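Side-chain contacts in ubiquinol-cytochrome C chaperone (Brucella abortus NCTC 8038, PDB 6RWT), which is the bacterial homolog of Cbp3, the chaperone that interacts with newly synthesized cytochrome b, and probably assists assembly of respiratory complex III: residues Gly116-Leu119 with Gln125-Ala128; Leu50-Phe55 with Ala150-Cys155. All blocks are in the same frame, centred on the assembly; numbering follows the deposited sequence.

Contact 1. Residues Gly116-Leu119 with Gln125-Ala128; sequences GAAL and QALA
Ala118 and Leu127 bring helices 100-120 and 124-135 so close that their CA atoms lie 5.2 Å apart. The methyl of Ala118 points toward the neighbouring helix and settles against its backbone as well as its side chains: Ala118 CB is 3.6 Å from Leu127 N and 3.8 Å from Leu127 CB. The small side chain of Ala118 is consistent with so close an approach of the backbones. This is the tight part of the contact, and Ala118 is buried in it.

Toward the interior the packing is wider. Leu119 and Leu127 reach past the alanine and touch through their branch ends, with Leu119 CD2 and Leu127 CD2 4.2 Å apart. The isobutyl group of Leu127 gets there because its CG lies anti to the backbone N (chi1 -179°), and both leucines go on to rest on Leu153 of helix 145-161. The carbonyl O of Leu119 accepts a hydrogen bond from Arg156 NH1, on the same helix.

The solvent side is thinner. Ala126 CB meets Ala118 CB at 4.0 Å, methyl to methyl, and Ala126 is already partly exposed. The backbone N of Ala126 is hydrogen-bonded to Asp123 OD1.

No hydrogen bond joins the two segments, so their association here rests on apolar contact between the two arms of a helical hairpin.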
loop_
_atom_site.group_PDB
_atom_site.type_symbol
_atom_site.label_atom_id
_atom_site.label_comp_id
_atom_site.label_asym_id
_atom_site.label_seq_id
_atom_site.Cartn_x
_atom_site.Cartn_y
_atom_site.Cartn_z
ATOM N N GLY A 116 -10.052 3.857 2.887
ATOM C CA GLY A 116 -10.824 4.127 1.673
ATOM C C GLY A 116 -12.074 4.970 1.915
ATOM O O GLY A 116 -12.325 5.933 1.191
ATOM N N ALA A 117 -12.859 4.612 2.930
ATOM C CA ALA A 117 -14.068 5.384 3.268
ATOM C C ALA A 117 -13.728 6.818 3.687
ATOM O O ALA A 117 -14.393 7.767 3.269
ATOM C CB ALA A 117 -14.855 4.687 4.368
ATOM N N ALA A 118 -12.692 6.970 4.511
ATOM C CA ALA A 118 -12.257 8.295 4.958
ATOM C C ALA A 118 -11.766 9.167 3.791
ATOM O O ALA A 118 -12.130 10.338 3.704
ATOM C CB ALA A 118 -11.189 8.179 6.040
ATOM N N LEU A 119 -10.971 8.585 2.886
ATOM C CA LEU A 119 -10.478 9.306 1.706
ATOM C C LEU A 119 -11.612 9.706 0.752
ATOM O O LEU A 119 -11.665 10.853 0.300
ATOM C CB LEU A 119 -9.420 8.485 0.943
ATOM C CG LEU A 119 -8.028 8.399 1.589
ATOM C CD1 LEU A 119 -7.189 7.368 0.852
ATOM C CD2 LEU A 119 -7.321 9.748 1.596
ATOM N N GLN A 125 -10.531 13.608 10.108
ATOM C CA GLN A 125 -10.719 13.131 11.464
ATOM C C GLN A 125 -10.875 11.621 11.459
ATOM O O GLN A 125 -10.242 10.932 12.250
ATOM C CB GLN A 125 -11.947 13.788 12.131
ATOM C CG GLN A 125 -11.817 15.297 12.318
ATOM C CD GLN A 125 -13.092 15.950 12.849
ATOM O OE1 GLN A 125 -13.377 17.112 12.555
ATOM N NE2 GLN A 125 -13.873 15.199 13.622
ATOM N N ALA A 126 -11.712 11.123 10.548
ATOM C CA ALA A 126 -11.937 9.680 10.396
ATOM C C ALA A 126 -10.647 8.971 9.983
ATOM O O ALA A 126 -10.352 7.859 10.457
ATOM C CB ALA A 126 -13.028 9.423 9.367
ATOM N N LEU A 127 -9.872 9.626 9.121
ATOM C CA LEU A 127 -8.600 9.053 8.645
ATOM C C LEU A 127 -7.572 8.948 9.778
ATOM O O LEU A 127 -6.961 7.894 9.948
ATOM C CB LEU A 127 -8.030 9.843 7.451
ATOM C CG LEU A 127 -6.717 9.349 6.818
ATOM C CD1 LEU A 127 -6.838 7.907 6.334
ATOM C CD2 LEU A 127 -6.304 10.250 5.664
ATOM N N ALA A 128 -7.422 10.015 10.567
ATOM C CA ALA A 128 -6.506 9.994 11.728
ATOM C C ALA A 128 -6.908 8.958 12.782
ATOM O O ALA A 128 -6.040 8.288 13.355
ATOM C CB ALA A 128 -6.405 11.377 12.358
#

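Contact 2. Residues Leu50-Phe55 with Ala150-Cys155; sequences LSLHIF and AYVLQC
His53 and Tyr151 meet through a short, nearly straight hydrogen bond in a buried interface: His53 NE2 and Tyr151 OH are 2.8 Å apart, the angle is 163°, and either could be the donor. The hydroxyl sits in the plane of the imidazole, at its edge, and NE2 likewise lies in the plane of the phenol ring. The two rings therefore meet rim to rim, their planes turned 51° from each other, and neither covers a face of the other.

Beside this pair, the second touch is apolar. Both methyls of Leu52 bear on one methyl of the valine, the nearer being Leu52 CD2 at 3.8 Å from Val152 CG2. The helix backbones stay well apart, 8.6 Å between the CA atoms of Leu52 and Val152, and side chains bridge the gap.

One shell further out, the imidazole is held at its other nitrogen, since His53 ND1 donates a hydrogen bond to Met49 O one helical turn earlier. The tyrosine extends across because its CG is anti to the backbone N (chi1 167°). Cys155 SG lies 3.5 Å above one face of the Tyr151 ring, offset toward the rim, and Phe33 makes an edge-to-face contact with that ring.

The two nitrogens of the imidazole are thus both engaged, and the run Met49-His53-Tyr151 satisfies buried polar atoms while tying helix 43-61 to helix 145-161.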
loop_
_atom_site.group_PDB
_atom_site.type_symbol
_atom_site.label_atom_id
_atom_site.label_comp_id
_atom_site.label_asym_id
_atom_site.label_seq_id
_atom_site.Cartn_x
_atom_site.Cartn_y
_atom_site.Cartn_z
ATOM N N LEU A 50 3.863 -0.733 4.760
ATOM C CA LEU A 50 3.750 -1.375 3.441
ATOM C C LEU A 50 2.283 -1.494 2.998
ATOM O O LEU A 50 1.935 -1.121 1.880
ATOM C CB LEU A 50 4.440 -2.741 3.417
ATOM C CG LEU A 50 4.423 -3.485 2.071
ATOM C CD1 LEU A 50 5.179 -2.743 0.971
ATOM C CD2 LEU A 50 4.972 -4.891 2.237
ATOM N N SER A 51 1.431 -2.002 3.891
ATOM C CA SER A 51 0.002 -2.163 3.595
ATOM C C SER A 51 -0.700 -0.830 3.282
ATOM O O SER A 51 -1.552 -0.776 2.387
ATOM C CB SER A 51 -0.715 -2.922 4.730
ATOM O OG SER A 51 -0.659 -2.235 5.965
ATOM N N LEU A 52 -0.330 0.240 3.995
ATOM C CA LEU A 52 -0.866 1.576 3.696
ATOM C C LEU A 52 -0.554 2.000 2.252
ATOM O O LEU A 52 -1.433 2.505 1.549
ATOM C CB LEU A 52 -0.321 2.611 4.699
ATOM C CG LEU A 52 -0.627 4.089 4.447
ATOM C CD1 LEU A 52 -2.129 4.340 4.449
ATOM C CD2 LEU A 52 0.060 4.960 5.495
ATOM N N HIS A 53 0.700 1.807 1.831
ATOM C CA HIS A 53 1.141 2.227 0.493
ATOM C C HIS A 53 0.587 1.318 -0.622
ATOM O O HIS A 53 0.215 1.804 -1.702
ATOM C CB HIS A 53 2.680 2.382 0.451
ATOM C CG HIS A 53 3.172 3.583 1.205
ATOM N ND1 HIS A 53 3.302 3.617 2.580
ATOM C CD2 HIS A 53 3.527 4.814 0.766
ATOM C CE1 HIS A 53 3.725 4.818 2.949
ATOM N NE2 HIS A 53 3.856 5.565 1.868
ATOM N N ILE A 54 0.480 0.015 -0.348
ATOM C CA ILE A 54 -0.198 -0.911 -1.260
ATOM C C ILE A 54 -1.686 -0.527 -1.420
ATOM O O ILE A 54 -2.189 -0.433 -2.550
ATOM C CB ILE A 54 -0.030 -2.387 -0.792
ATOM C CG1 ILE A 54 1.430 -2.832 -0.922
ATOM C CG2 ILE A 54 -0.965 -3.329 -1.551
ATOM C CD1 ILE A 54 1.920 -3.102 -2.338
ATOM N N PHE A 55 -2.365 -0.262 -0.298
ATOM C CA PHE A 55 -3.743 0.214 -0.331
ATOM C C PHE A 55 -3.902 1.440 -1.250
ATOM O O PHE A 55 -4.830 1.508 -2.051
ATOM C CB PHE A 55 -4.273 0.560 1.081
ATOM C CG PHE A 55 -5.363 1.595 1.058
ATOM C CD1 PHE A 55 -6.667 1.231 0.782
ATOM C CD2 PHE A 55 -5.067 2.949 1.242
ATOM C CE1 PHE A 55 -7.668 2.194 0.699
ATOM C CE2 PHE A 55 -6.055 3.914 1.152
ATOM C CZ PHE A 55 -7.360 3.532 0.886
ATOM N N ALA A 150 -2.375 13.829 6.706
ATOM C CA ALA A 150 -2.097 14.840 5.675
ATOM C C ALA A 150 -1.261 14.264 4.526
ATOM O O ALA A 150 -1.567 14.505 3.358
ATOM C CB ALA A 150 -1.408 16.058 6.278
ATOM N N TYR A 151 -0.224 13.499 4.863
ATOM C CA TYR A 151 0.590 12.794 3.853
ATOM C C TYR A 151 -0.258 11.841 2.997
ATOM O O TYR A 151 -0.148 11.840 1.771
ATOM C CB TYR A 151 1.751 12.048 4.521
ATOM C CG TYR A 151 2.478 11.029 3.656
ATOM C CD1 TYR A 151 3.471 11.418 2.752
ATOM C CD2 TYR A 151 2.191 9.666 3.768
ATOM C CE1 TYR A 151 4.137 10.481 1.972
ATOM C CE2 TYR A 151 2.848 8.724 2.988
ATOM C CZ TYR A 151 3.831 9.131 2.101
ATOM O OH TYR A 151 4.500 8.197 1.335
ATOM N N VAL A 152 -1.125 11.062 3.638
ATOM C CA VAL A 152 -1.972 10.090 2.920
ATOM C C VAL A 152 -2.946 10.795 1.952
ATOM O O VAL A 152 -3.092 10.375 0.805
ATOM C CB VAL A 152 -2.704 9.136 3.903
ATOM C CG1 VAL A 152 -3.712 8.252 3.176
ATOM C CG2 VAL A 152 -1.699 8.256 4.637
ATOM N N LEU A 153 -3.584 11.869 2.409
ATOM C CA LEU A 153 -4.469 12.683 1.556
ATOM C C LEU A 153 -3.732 13.249 0.327
ATOM O O LEU A 153 -4.243 13.165 -0.791
ATOM C CB LEU A 153 -5.127 13.812 2.363
ATOM C CG LEU A 153 -6.270 13.367 3.283
ATOM C CD1 LEU A 153 -6.447 14.314 4.467
ATOM C CD2 LEU A 153 -7.565 13.232 2.491
ATOM N N GLN A 154 -2.531 13.792 0.530
ATOM C CA GLN A 154 -1.723 14.311 -0.584
ATOM C C GLN A 154 -1.275 13.217 -1.573
ATOM O O GLN A 154 -1.261 13.455 -2.782
ATOM C CB GLN A 154 -0.509 15.097 -0.071
ATOM C CG GLN A 154 -0.872 16.389 0.647
ATOM C CD GLN A 154 0.348 17.163 1.117
ATOM O OE1 GLN A 154 1.352 17.246 0.414
ATOM N NE2 GLN A 154 0.257 17.749 2.306
ATOM N N CYS A 155 -0.934 12.023 -1.072
ATOM C CA CYS A 155 -0.622 10.885 -1.958
ATOM C C CYS A 155 -1.841 10.493 -2.823
ATOM O O CYS A 155 -1.699 10.202 -4.014
ATOM C CB CYS A 155 -0.131 9.661 -1.157
ATOM S SG CYS A 155 1.530 9.793 -0.419
#

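From the N terminus, the chain runs through helix 2-28 and enters helix 43-61, which supplies the first half of contact 2. Helices 66-89 and 100-120 follow, and the end of the latter turns back through a short connection into helix 124-135, so contact 1 closes a small loop of five residues. Helix 145-161 comes next and completes contact 2 across 94 intervening residues, with contact 1 nested inside that larger loop. The centres are 11 Å apart and the two join directly: Leu119 CD1 packs on Phe55 CE2 at 3.6 Å. Together they connect the local hairpin of helices 100-120 and 124-135 to helices 43-61 and 145-161, whose contact lies nearer the centre of the chain.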